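Local coordinates for nuclease-like protein (Chaetomium thermophilum, PDB 6GRB) that probably acts as the metal-dependent junction-resolving enzyme GEN1, cutting four-way DNA junctions and 5' flaps, at residues A[32-37]-A[133-138]; A[73-78]-A[113-118]; A[122-127]-A[280-285]. All coordinates share one frame; numbering follows the deposited sequence.

Overall arrangement
Interactions 1 and 2 join four adjacent parallel strands of the central sheet, with centres about 10 Å apart. Their two inner strands meet in probable hydrogen bonds from Ile75 N to Leu35 O and from Val77 N to Ile37 O. Interaction 3, centred about 11 Å from interaction 2 and 14 Å from interaction 1, lies on helix 121-130, which covers one face of this sheet; Cys125 packs there against Ala36, Val77 and Val137. His115 of interaction 2 also reaches Glu124 of interaction 3. The same helix carries Glu122, a metal ligand in other structures of this protein though not in this model. Separately, the side chain of Ala123 is about 8 Å from a bound magnesium ion.

Interaction 1. Residues A[32-37]-A[133-138]; sequences PLRLAI and IVDAVL
The Leu35 side chain lies over Ala136 of the neighbouring strand, its CD1 3.6 Å from Ala136 CB and also close to the Ala136 carbonyl. Chi1 (-157°) sets CG anti to the backbone N, and chi2 (47°) then brings CD1 over Ala136. On the same face of the sheet Ile37 and Leu138 run side by side and point the same way, Ile37 CD1 meeting Leu138 CD2 at 4.0 Å. The other face carries Ala36, whose CB packs on Val134 CG2 at 3.8 Å, and Val137; helix 121-130 covers both, through Cys125.

The strands are parallel, and Ala36 supplies both regular backbone bonds. Its N donates to Ala136 O at 3.1 Å, and its O receives Leu138 N at 2.8 Å. Nearer the start of the strands the register shifts by one, since Arg34 lies opposite Val134 while Leu35 lies opposite Ala136. Here Arg34 O takes Asp135 N at 2.8 Å, and the Asp135 carboxylate stands in for a backbone carbonyl. Its OD2 accepts Arg34 N in a nearly straight bond of 2.7 Å, met almost along the C-O axis. CG of Asp135, beside its own backbone N (chi1 -46°), starts the carboxylate on that course. The Arg34 side chain itself runs extended past this group without pairing with it, Arg34 NE staying 5.2 Å from Asp135 OD2, and rests on Phe295 and Pro296. The opposite charges would probably still attract at that range.

On its other side strand 34-37 bonds to strand 73-78. Adjacent, largely buried parallel strands from sequence-distant parts of the chain, with helix 121-130 over one face, fit the central sheet of the PIN-like alpha/beta nuclease core of the XPG family.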
ATOM      1  N   PRO A  32       1.611   6.559  13.666  1.00 53.67           N
ATOM      2  CA  PRO A  32       0.963   6.365  12.360  1.00 52.88           C
ATOM      3  C   PRO A  32       1.361   5.054  11.678  1.00 53.13           C
ATOM      4  O   PRO A  32       2.400   4.454  11.964  1.00 54.14           O
ATOM      5  CB  PRO A  32       1.436   7.578  11.557  1.00 53.05           C
ATOM      6  CG  PRO A  32       1.793   8.585  12.598  1.00 53.72           C
ATOM      7  CD  PRO A  32       2.373   7.818  13.714  1.00 54.35           C
ATOM      8  N   LEU A  33       0.474   4.595  10.805  1.00 52.72           N
ATOM      9  CA  LEU A  33       0.704   3.407  10.000  1.00 53.04           C
ATOM     10  C   LEU A  33       1.842   3.643   9.031  1.00 53.58           C
ATOM     11  O   LEU A  33       1.888   4.677   8.364  1.00 53.13           O
ATOM     12  CB  LEU A  33      -0.569   3.069   9.212  1.00 52.26           C
ATOM     13  CG  LEU A  33      -0.601   1.970   8.157  1.00 52.58           C
ATOM     14  CD1 LEU A  33      -0.581   0.640   8.838  1.00 53.51           C
ATOM     15  CD2 LEU A  33      -1.878   2.090   7.379  1.00 51.88           C
ATOM     16  N   ARG A  34       2.746   2.673   8.933  1.00 51.13           N
ATOM     17  CA  ARG A  34       3.819   2.678   7.948  1.00 51.97           C
ATOM     18  C   ARG A  34       3.504   1.703   6.829  1.00 51.95           C
ATOM     19  O   ARG A  34       3.300   0.515   7.079  1.00 52.70           O
ATOM     20  CB  ARG A  34       5.134   2.296   8.592  1.00 53.72           C
ATOM     21  CG  ARG A  34       5.593   3.291   9.542  1.00 53.92           C
ATOM     22  CD  ARG A  34       6.420   2.603  10.566  1.00 55.14           C
ATOM     23  NE  ARG A  34       6.909   3.576  11.514  1.00 55.48           N
ATOM     24  CZ  ARG A  34       7.739   3.275  12.501  1.00 56.45           C
ATOM     25  NH1 ARG A  34       8.133   2.005  12.659  1.00 57.02           N
ATOM     26  NH2 ARG A  34       8.145   4.228  13.338  1.00 56.85           N
ATOM     27  N   LEU A  35       3.535   2.193   5.594  1.00 51.04           N
ATOM     28  CA  LEU A  35       3.101   1.428   4.431  1.00 50.71           C
ATOM     29  C   LEU A  35       4.225   1.332   3.412  1.00 51.24           C
ATOM     30  O   LEU A  35       4.771   2.352   2.979  1.00 50.86           O
ATOM     31  CB  LEU A  35       1.866   2.091   3.798  1.00 49.17           C
ATOM     32  CG  LEU A  35       0.936   1.234   2.944  1.00 49.08           C
ATOM     33  CD1 LEU A  35       0.663  -0.061   3.717  1.00 50.08           C
ATOM     34  CD2 LEU A  35      -0.384   2.000   2.630  1.00 48.16           C
ATOM     35  N   ALA A  36       4.562   0.121   3.004  1.00 49.37           N
ATOM     36  CA  ALA A  36       5.418  -0.030   1.833  1.00 49.24           C
ATOM     37  C   ALA A  36       4.519  -0.062   0.602  1.00 48.29           C
ATOM     38  O   ALA A  36       3.537  -0.809   0.570  1.00 48.50           O
ATOM     39  CB  ALA A  36       6.281  -1.292   1.926  1.00 50.46           C
ATOM     40  N   ILE A  37       4.806   0.788  -0.380  1.00 48.19           N
ATOM     41  CA  ILE A  37       3.994   0.868  -1.589  1.00 47.81           C
ATOM     42  C   ILE A  37       4.882   0.507  -2.772  1.00 48.33           C
ATOM     43  O   ILE A  37       5.899   1.169  -3.017  1.00 48.05           O
ATOM     44  CB  ILE A  37       3.360   2.251  -1.762  1.00 46.81           C
ATOM     45  CG1 ILE A  37       2.472   2.563  -0.548  1.00 46.40           C
ATOM     46  CG2 ILE A  37       2.609   2.322  -3.072  1.00 46.96           C
ATOM     47  CD1 ILE A  37       1.663   3.816  -0.667  1.00 45.69           C
ATOM     48  N   ILE A 133      10.032  -2.886   9.378  1.00 51.40           N
ATOM     49  CA  ILE A 133      10.181  -1.538   8.844  1.00 50.99           C
ATOM     50  C   ILE A 133       8.810  -0.928   8.538  1.00 50.46           C
ATOM     51  O   ILE A 133       8.613   0.283   8.689  1.00 50.18           O
ATOM     52  CB  ILE A 133      11.090  -1.574   7.601  1.00 50.71           C
ATOM     53  CG1 ILE A 133      12.376  -2.334   7.909  1.00 51.15           C
ATOM     54  CG2 ILE A 133      11.427  -0.171   7.122  1.00 50.52           C
ATOM     55  CD1 ILE A 133      13.248  -1.649   8.950  1.00 51.69           C
ATOM     56  N   VAL A 134       7.849  -1.751   8.095  1.00 50.81           N
ATOM     57  CA  VAL A 134       6.507  -1.297   7.742  1.00 50.12           C
ATOM     58  C   VAL A 134       5.481  -2.280   8.294  1.00 50.03           C
ATOM     59  O   VAL A 134       5.799  -3.420   8.624  1.00 50.90           O
ATOM     60  CB  VAL A 134       6.274  -1.128   6.211  1.00 50.01           C
ATOM     61  CG1 VAL A 134       7.258  -0.149   5.619  1.00 49.76           C
ATOM     62  CG2 VAL A 134       6.289  -2.490   5.480  1.00 49.96           C
ATOM     63  N   ASP A 135       4.229  -1.821   8.377  1.00 53.34           N
ATOM     64  CA  ASP A 135       3.148  -2.601   8.985  1.00 53.08           C
ATOM     65  C   ASP A 135       2.286  -3.330   7.966  1.00 53.23           C
ATOM     66  O   ASP A 135       1.620  -4.301   8.328  1.00 53.74           O
ATOM     67  CB  ASP A 135       2.228  -1.712   9.841  1.00 51.47           C
ATOM     68  CG  ASP A 135       2.998  -0.758  10.762  1.00 51.36           C
ATOM     69  OD1 ASP A 135       3.740  -1.220  11.673  1.00 52.30           O
ATOM     70  OD2 ASP A 135       2.849   0.472  10.556  1.00 50.37           O
ATOM     71  N   ALA A 136       2.283  -2.879   6.714  1.00 53.32           N
ATOM     72  CA  ALA A 136       1.491  -3.501   5.662  1.00 53.25           C
ATOM     73  C   ALA A 136       2.129  -3.188   4.315  1.00 52.86           C
ATOM     74  O   ALA A 136       2.913  -2.246   4.167  1.00 52.25           O
ATOM     75  CB  ALA A 136       0.035  -3.023   5.687  1.00 51.52           C
ATOM     76  N   VAL A 137       1.762  -3.986   3.326  1.00 52.76           N
ATOM     77  CA  VAL A 137       2.272  -3.846   1.971  1.00 52.23           C
ATOM     78  C   VAL A 137       1.101  -3.510   1.067  1.00 51.31           C
ATOM     79  O   VAL A 137       0.063  -4.167   1.135  1.00 51.81           O
ATOM     80  CB  VAL A 137       2.999  -5.132   1.518  1.00 53.78           C
ATOM     81  CG1 VAL A 137       3.338  -5.082   0.041  1.00 53.57           C
ATOM     82  CG2 VAL A 137       4.272  -5.334   2.354  1.00 54.54           C
ATOM     83  N   LEU A 138       1.259  -2.471   0.253  1.00 52.39           N
ATOM     84  CA  LEU A 138       0.364  -2.147  -0.853  1.00 52.18           C
ATOM     85  C   LEU A 138       1.069  -2.520  -2.156  1.00 53.11           C
ATOM     86  O   LEU A 138       2.053  -1.868  -2.550  1.00 52.65           O
ATOM     87  CB  LEU A 138      -0.027  -0.673  -0.837  1.00 50.84           C
ATOM     88  CG  LEU A 138      -1.003  -0.203  -1.923  1.00 51.09           C
ATOM     89  CD1 LEU A 138      -2.295  -0.988  -1.970  1.00 51.92           C
ATOM     90  CD2 LEU A 138      -1.293   1.267  -1.676  1.00 49.98           C
TER

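Interaction 2. Residues A[73-78]-A[113-118]; sequences HPIFVF and TAHDAP
Ile75 reaches across to two residues of the edge strand 113-116, its CD1 lying 3.7 Å from both Thr113 CG2 and His115 CB. CG1 anti to the backbone N (chi1 -179°) starts the chain in that direction. Farther along the same face Val77 CG1 packs on Ala117 CB, while on the other face Phe78 CE1 touches Ala114 CB at 4.0 Å. An alanine in place of Ile75 would probably open a gap beside Thr113 and His115 and leave the His115 methylene less firmly packed.

Backbone hydrogen bonds pair the parallel strands. Phe76 gives its N to Thr113 O at 2.9 Å and receives His115 N on its O. Phe78 does likewise, donating to His115 O and taking Ala117 N at 2.8 Å, which carries the pairing just past the strand. The bond from Thr113 N to Pro74 O is weak, at 3.5 Å. Carbonyl oxygens also meet ring edges: Thr113 O lies in the plane of the Phe76 ring and His115 O in that of Phe78.

The polar ends turn to other partners, His115 NE2 to Glu124 and Asp116 OD1 to Lys104 in a salt bridge. Adhesion between the strands therefore rests on backbone bonds and apolar packing.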
ATOM      1  N   HIS A  73       2.598   7.051   6.901  1.00 51.14           N
ATOM      2  CA  HIS A  73       4.025   7.181   6.607  1.00 52.42           C
ATOM      3  C   HIS A  73       4.388   6.194   5.499  1.00 52.43           C
ATOM      4  O   HIS A  73       4.548   4.994   5.776  1.00 52.92           O
ATOM      5  CB  HIS A  73       4.898   6.899   7.833  1.00 53.79           C
ATOM      6  CG  HIS A  73       4.876   7.971   8.882  1.00 54.17           C
ATOM      7  ND1 HIS A  73       5.234   7.733  10.196  1.00 54.89           N
ATOM      8  CD2 HIS A  73       4.534   9.278   8.817  1.00 54.08           C
ATOM      9  CE1 HIS A  73       5.119   8.854  10.889  1.00 55.16           C
ATOM     10  NE2 HIS A  73       4.699   9.805  10.074  1.00 54.79           N
ATOM     11  N   PRO A  74       4.515   6.645   4.246  1.00 49.75           N
ATOM     12  CA  PRO A  74       4.730   5.719   3.130  1.00 49.52           C
ATOM     13  C   PRO A  74       6.188   5.589   2.742  1.00 50.86           C
ATOM     14  O   PRO A  74       6.926   6.572   2.649  1.00 51.69           O
ATOM     15  CB  PRO A  74       3.961   6.398   1.995  1.00 48.34           C
ATOM     16  CG  PRO A  74       4.187   7.856   2.267  1.00 48.75           C
ATOM     17  CD  PRO A  74       4.282   8.025   3.779  1.00 49.44           C
ATOM     18  N   ILE A  75       6.601   4.357   2.458  1.00 47.64           N
ATOM     19  CA  ILE A  75       7.882   4.122   1.790  1.00 48.35           C
ATOM     20  C   ILE A  75       7.583   3.508   0.421  1.00 47.07           C
ATOM     21  O   ILE A  75       6.963   2.439   0.321  1.00 46.82           O
ATOM     22  CB  ILE A  75       8.856   3.277   2.637  1.00 49.98           C
ATOM     23  CG1 ILE A  75      10.182   3.091   1.906  1.00 49.98           C
ATOM     24  CG2 ILE A  75       8.282   1.939   3.004  1.00 49.96           C
ATOM     25  CD1 ILE A  75      11.364   2.795   2.829  1.00 51.30           C
ATOM     26  N   PHE A  76       7.980   4.226  -0.634  1.00 50.21           N
ATOM     27  CA  PHE A  76       7.700   3.839  -2.012  1.00 49.44           C
ATOM     28  C   PHE A  76       8.864   3.021  -2.559  1.00 49.97           C
ATOM     29  O   PHE A  76       9.987   3.514  -2.596  1.00 50.39           O
ATOM     30  CB  PHE A  76       7.482   5.080  -2.873  1.00 48.89           C
ATOM     31  CG  PHE A  76       6.266   5.855  -2.507  1.00 48.34           C
ATOM     32  CD1 PHE A  76       5.072   5.617  -3.144  1.00 47.76           C
ATOM     33  CD2 PHE A  76       6.325   6.843  -1.536  1.00 48.73           C
ATOM     34  CE1 PHE A  76       3.944   6.341  -2.812  1.00 47.36           C
ATOM     35  CE2 PHE A  76       5.225   7.571  -1.208  1.00 48.23           C
ATOM     36  CZ  PHE A  76       4.028   7.315  -1.835  1.00 47.45           C
ATOM     37  N   VAL A  77       8.604   1.797  -3.013  1.00 48.18           N
ATOM     38  CA  VAL A  77       9.678   0.869  -3.360  1.00 48.92           C
ATOM     39  C   VAL A  77       9.770   0.722  -4.882  1.00 48.98           C
ATOM     40  O   VAL A  77       8.775   0.431  -5.548  1.00 49.09           O
ATOM     41  CB  VAL A  77       9.484  -0.494  -2.666  1.00 49.75           C
ATOM     42  CG1 VAL A  77      10.709  -1.430  -2.930  1.00 50.66           C
ATOM     43  CG2 VAL A  77       9.220  -0.292  -1.161  1.00 49.83           C
ATOM     44  N   PHE A  78      10.970   0.909  -5.415  1.00 51.23           N
ATOM     45  CA  PHE A  78      11.288   0.856  -6.835  1.00 51.44           C
ATOM     46  C   PHE A  78      12.045  -0.431  -7.132  1.00 52.54           C
ATOM     47  O   PHE A  78      12.855  -0.884  -6.319  1.00 52.89           O
ATOM     48  CB  PHE A  78      12.137   2.086  -7.262  1.00 50.98           C
ATOM     49  CG  PHE A  78      11.393   3.410  -7.169  1.00 50.23           C
ATOM     50  CD1 PHE A  78      11.163   4.014  -5.924  1.00 50.06           C
ATOM     51  CD2 PHE A  78      10.907   4.026  -8.313  1.00 49.94           C
ATOM     52  CE1 PHE A  78      10.459   5.214  -5.825  1.00 49.64           C
ATOM     53  CE2 PHE A  78      10.202   5.217  -8.243  1.00 49.43           C
ATOM     54  CZ  PHE A  78       9.963   5.827  -6.996  1.00 49.27           C
ATOM     55  N   THR A 113       9.429   8.755   1.644  1.00 50.99           N
ATOM     56  CA  THR A 113      10.663   8.001   1.492  1.00 51.85           C
ATOM     57  C   THR A 113      10.609   7.216   0.201  1.00 49.82           C
ATOM     58  O   THR A 113       9.572   6.644  -0.140  1.00 48.34           O
ATOM     59  CB  THR A 113      10.878   7.044   2.661  1.00 52.98           C
ATOM     60  OG1 THR A 113      10.814   7.793   3.880  1.00 55.25           O
ATOM     61  CG2 THR A 113      12.228   6.343   2.552  1.00 53.07           C
ATOM     62  N   ALA A 114      11.714   7.220  -0.524  1.00 50.33           N
ATOM     63  CA  ALA A 114      11.870   6.421  -1.727  1.00 48.98           C
ATOM     64  C   ALA A 114      12.968   5.411  -1.460  1.00 49.39           C
ATOM     65  O   ALA A 114      14.013   5.758  -0.911  1.00 50.45           O
ATOM     66  CB  ALA A 114      12.231   7.290  -2.938  1.00 48.70           C
ATOM     67  N   HIS A 115      12.717   4.167  -1.819  1.00 49.77           N
ATOM     68  CA  HIS A 115      13.621   3.061  -1.535  1.00 50.22           C
ATOM     69  C   HIS A 115      13.768   2.248  -2.816  1.00 49.72           C
ATOM     70  O   HIS A 115      12.761   1.848  -3.420  1.00 49.21           O
ATOM     71  CB  HIS A 115      13.055   2.236  -0.371  1.00 50.59           C
ATOM     72  CG  HIS A 115      13.827   0.999  -0.040  1.00 51.11           C
ATOM     73  ND1 HIS A 115      15.164   1.011   0.270  1.00 51.73           N
ATOM     74  CD2 HIS A 115      13.426  -0.289   0.093  1.00 51.27           C
ATOM     75  CE1 HIS A 115      15.566  -0.217   0.552  1.00 52.13           C
ATOM     76  NE2 HIS A 115      14.529  -1.027   0.441  1.00 51.97           N
ATOM     77  N   ASP A 116      15.008   2.025  -3.250  1.00 52.43           N
ATOM     78  CA  ASP A 116      15.270   1.201  -4.426  1.00 52.43           C
ATOM     79  C   ASP A 116      15.579  -0.204  -3.934  1.00 53.11           C
ATOM     80  O   ASP A 116      16.575  -0.411  -3.244  1.00 53.64           O
ATOM     81  CB  ASP A 116      16.409   1.773  -5.256  1.00 52.55           C
ATOM     82  CG  ASP A 116      16.182   3.237  -5.612  1.00 52.18           C
ATOM     83  OD1 ASP A 116      15.562   3.514  -6.671  1.00 51.69           O
ATOM     84  OD2 ASP A 116      16.593   4.125  -4.807  1.00 52.55           O
ATOM     85  N   ALA A 117      14.696  -1.156  -4.243  1.00 54.95           N
ATOM     86  CA  ALA A 117      14.972  -2.555  -3.946  1.00 55.96           C
ATOM     87  C   ALA A 117      16.150  -3.034  -4.792  1.00 56.55           C
ATOM     88  O   ALA A 117      16.393  -2.509  -5.876  1.00 56.27           O
ATOM     89  CB  ALA A 117      13.746  -3.420  -4.235  1.00 56.47           C
ATOM     90  N   PRO A 118      16.910  -4.024  -4.325  1.00 59.69           N
ATOM     91  CA  PRO A 118      17.960  -4.570  -5.203  1.00 60.35           C
ATOM     92  C   PRO A 118      17.385  -5.364  -6.358  1.00 61.15           C
ATOM     93  O   PRO A 118      17.902  -5.272  -7.478  1.00 61.31           O
ATOM     94  CB  PRO A 118      18.795  -5.442  -4.259  1.00 61.10           C
ATOM     95  CG  PRO A 118      17.818  -5.863  -3.199  1.00 61.27           C
ATOM     96  CD  PRO A 118      16.884  -4.689  -3.009  1.00 60.18           C
TER

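Interaction 3. Residues A[122-127]-A[280-285]; sequences EAECAY and PVVSSP
Tyr127 and Val282 cross at about a right angle where helix 121-130, a helix of the PIN-like nuclease core, meets the loop leading into helix 285-294. Val282 CG2 sits over one face of the Tyr127 ring in a CH-pi contact, 3.6 Å from the ring centroid and 16° off the normal. The methyl is offset toward the rim, on the side of CD2 and CE2, and Val282 CB comes down beside it, 3.5 Å from Tyr127 CD2. Chi1 (-175°) sets CG anti to the backbone N and carries the ring out toward the loop; chi2 turns its face to the methyl. The second valine branch, CG1, packs against Tyr127 CB and, at 3.7 Å, against Ala123 O. One turn back along the helix, Ala123 CB meets Pro280 CB, so the apolar part of the contact follows one side of the helix.

Glu124 supplies the polar part. Its chain bends at chi2 (91°) and brings the carboxylate up to Ser283, where each oxygen takes a different donor of the same residue. OE1 receives the Ser283 hydroxyl and also meets His115 NE2, both modelled very short and of doubtful length. Together with the bond to OE2, these contacts would probably limit turning of the carboxylate and link the loop to the helix and, through His115, to the edge strand. The neighbouring Glu122 is a metal ligand in other structures of this protein, though not in this model. Just beyond, Ser284 is the N-cap of helix 285-294, its OG bonded to Thr287 N. The firmer of the two Ser283 bonds runs from Ser283 N to the syn lone pair of Glu124 OE2, at 2.9 Å.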
ATOM      1  N   GLU A 122       8.291  -6.198  -5.106  1.00 57.00           N
ATOM      2  CA  GLU A 122       7.333  -6.962  -4.294  1.00 57.82           C
ATOM      3  C   GLU A 122       8.050  -7.783  -3.235  1.00 58.41           C
ATOM      4  O   GLU A 122       7.574  -7.895  -2.095  1.00 58.04           O
ATOM      5  CB  GLU A 122       6.473  -7.895  -5.150  1.00 60.21           C
ATOM      6  CG  GLU A 122       6.038  -7.322  -6.486  1.00 60.70           C
ATOM      7  CD  GLU A 122       7.070  -7.530  -7.599  1.00 61.84           C
ATOM      8  OE1 GLU A 122       7.380  -8.726  -7.885  1.00 64.25           O
ATOM      9  OE2 GLU A 122       7.563  -6.511  -8.183  1.00 60.08           O
ATOM     10  N   ALA A 123       9.168  -8.416  -3.609  1.00 56.35           N
ATOM     11  CA  ALA A 123       9.916  -9.192  -2.632  1.00 56.95           C
ATOM     12  C   ALA A 123      10.477  -8.295  -1.550  1.00 55.13           C
ATOM     13  O   ALA A 123      10.551  -8.705  -0.388  1.00 55.46           O
ATOM     14  CB  ALA A 123      11.034  -9.981  -3.302  1.00 58.21           C
ATOM     15  N   GLU A 124      10.834  -7.059  -1.899  1.00 56.13           N
ATOM     16  CA  GLU A 124      11.481  -6.185  -0.932  1.00 54.92           C
ATOM     17  C   GLU A 124      10.462  -5.558   0.011  1.00 54.18           C
ATOM     18  O   GLU A 124      10.708  -5.504   1.227  1.00 54.30           O
ATOM     19  CB  GLU A 124      12.299  -5.131  -1.651  1.00 53.84           C
ATOM     20  CG  GLU A 124      12.773  -4.032  -0.779  1.00 52.93           C
ATOM     21  CD  GLU A 124      14.137  -4.317  -0.176  1.00 53.46           C
ATOM     22  OE1 GLU A 124      14.705  -3.407   0.485  1.00 53.10           O
ATOM     23  OE2 GLU A 124      14.643  -5.444  -0.368  1.00 54.41           O
ATOM     24  N   CYS A 125       9.311  -5.114  -0.527  1.00 52.65           N
ATOM     25  CA  CYS A 125       8.202  -4.674   0.315  1.00 52.11           C
ATOM     26  C   CYS A 125       7.887  -5.716   1.386  1.00 53.36           C
ATOM     27  O   CYS A 125       7.803  -5.397   2.582  1.00 53.33           O
ATOM     28  CB  CYS A 125       6.953  -4.409  -0.527  1.00 51.61           C
ATOM     29  SG  CYS A 125       7.019  -2.971  -1.626  1.00 50.13           S
ATOM     30  N   ALA A 126       7.693  -6.970   0.962  1.00 52.96           N
ATOM     31  CA  ALA A 126       7.356  -8.035   1.902  1.00 54.41           C
ATOM     32  C   ALA A 126       8.458  -8.219   2.942  1.00 54.77           C
ATOM     33  O   ALA A 126       8.182  -8.415   4.134  1.00 55.20           O
ATOM     34  CB  ALA A 126       7.103  -9.337   1.141  1.00 56.28           C
ATOM     35  N   TYR A 127       9.715  -8.179   2.501  1.00 55.23           N
ATOM     36  CA  TYR A 127      10.827  -8.282   3.435  1.00 55.47           C
ATOM     37  C   TYR A 127      10.813  -7.125   4.435  1.00 54.50           C
ATOM     38  O   TYR A 127      11.077  -7.323   5.622  1.00 55.04           O
ATOM     39  CB  TYR A 127      12.140  -8.344   2.648  1.00 55.38           C
ATOM     40  CG  TYR A 127      13.369  -8.581   3.495  1.00 55.69           C
ATOM     41  CD1 TYR A 127      13.477  -9.700   4.309  1.00 56.95           C
ATOM     42  CD2 TYR A 127      14.415  -7.683   3.488  1.00 54.82           C
ATOM     43  CE1 TYR A 127      14.586  -9.918   5.079  1.00 57.13           C
ATOM     44  CE2 TYR A 127      15.545  -7.898   4.246  1.00 55.17           C
ATOM     45  CZ  TYR A 127      15.623  -9.010   5.044  1.00 56.23           C
ATOM     46  OH  TYR A 127      16.757  -9.200   5.809  1.00 56.45           O
ATOM     47  N   PRO A 280      14.453 -14.718  -1.723  1.00 70.01           N
ATOM     48  CA  PRO A 280      14.485 -13.700  -2.781  1.00 69.09           C
ATOM     49  C   PRO A 280      15.611 -12.698  -2.551  1.00 67.22           C
ATOM     50  O   PRO A 280      16.172 -12.587  -1.458  1.00 66.57           O
ATOM     51  CB  PRO A 280      13.105 -13.035  -2.675  1.00 68.80           C
ATOM     52  CG  PRO A 280      12.709 -13.216  -1.263  1.00 68.63           C
ATOM     53  CD  PRO A 280      13.279 -14.551  -0.842  1.00 70.00           C
ATOM     54  N   VAL A 281      15.951 -11.965  -3.607  1.00 65.74           N
ATOM     55  CA  VAL A 281      17.022 -10.979  -3.526  1.00 64.18           C
ATOM     56  C   VAL A 281      16.456  -9.727  -2.860  1.00 62.67           C
ATOM     57  O   VAL A 281      15.666  -9.003  -3.467  1.00 62.09           O
ATOM     58  CB  VAL A 281      17.595 -10.654  -4.907  1.00 64.03           C
ATOM     59  CG1 VAL A 281      18.802  -9.736  -4.766  1.00 62.75           C
ATOM     60  CG2 VAL A 281      17.966 -11.914  -5.637  1.00 65.65           C
ATOM     61  N   VAL A 282      16.858  -9.471  -1.612  1.00 58.47           N
ATOM     62  CA  VAL A 282      16.407  -8.314  -0.858  1.00 57.22           C
ATOM     63  C   VAL A 282      17.614  -7.522  -0.354  1.00 56.48           C
ATOM     64  O   VAL A 282      18.773  -7.899  -0.554  1.00 56.85           O
ATOM     65  CB  VAL A 282      15.501  -8.712   0.315  1.00 57.63           C
ATOM     66  CG1 VAL A 282      14.227  -9.293  -0.201  1.00 58.42           C
ATOM     67  CG2 VAL A 282      16.229  -9.695   1.198  1.00 58.56           C
ATOM     68  N   SER A 283      17.321  -6.403   0.305  1.00 54.03           N
ATOM     69  CA  SER A 283      18.365  -5.524   0.809  1.00 53.63           C
ATOM     70  C   SER A 283      19.269  -6.249   1.801  1.00 54.40           C
ATOM     71  O   SER A 283      18.858  -7.184   2.494  1.00 55.06           O
ATOM     72  CB  SER A 283      17.747  -4.305   1.492  1.00 52.99           C
ATOM     73  OG  SER A 283      17.144  -3.439   0.561  1.00 52.16           O
ATOM     74  N   SER A 284      20.510  -5.779   1.881  1.00 52.62           N
ATOM     75  CA  SER A 284      21.478  -6.314   2.821  1.00 53.25           C
ATOM     76  C   SER A 284      20.994  -6.097   4.253  1.00 53.43           C
ATOM     77  O   SER A 284      20.156  -5.233   4.506  1.00 53.03           O
ATOM     78  CB  SER A 284      22.826  -5.627   2.622  1.00 53.17           C
ATOM     79  OG  SER A 284      22.794  -4.345   3.239  1.00 52.89           O
ATOM     80  N   PRO A 285      21.509  -6.880   5.207  1.00 55.88           N
ATOM     81  CA  PRO A 285      21.221  -6.590   6.628  1.00 56.13           C
ATOM     82  C   PRO A 285      21.535  -5.158   7.032  1.00 55.90           C
ATOM     83  O   PRO A 285      20.742  -4.538   7.742  1.00 55.92           O
ATOM     84  CB  PRO A 285      22.113  -7.597   7.367  1.00 56.77           C
ATOM     85  CG  PRO A 285      22.251  -8.726   6.432  1.00 57.03           C
ATOM     86  CD  PRO A 285      22.276  -8.130   5.045  1.00 56.49           C
TER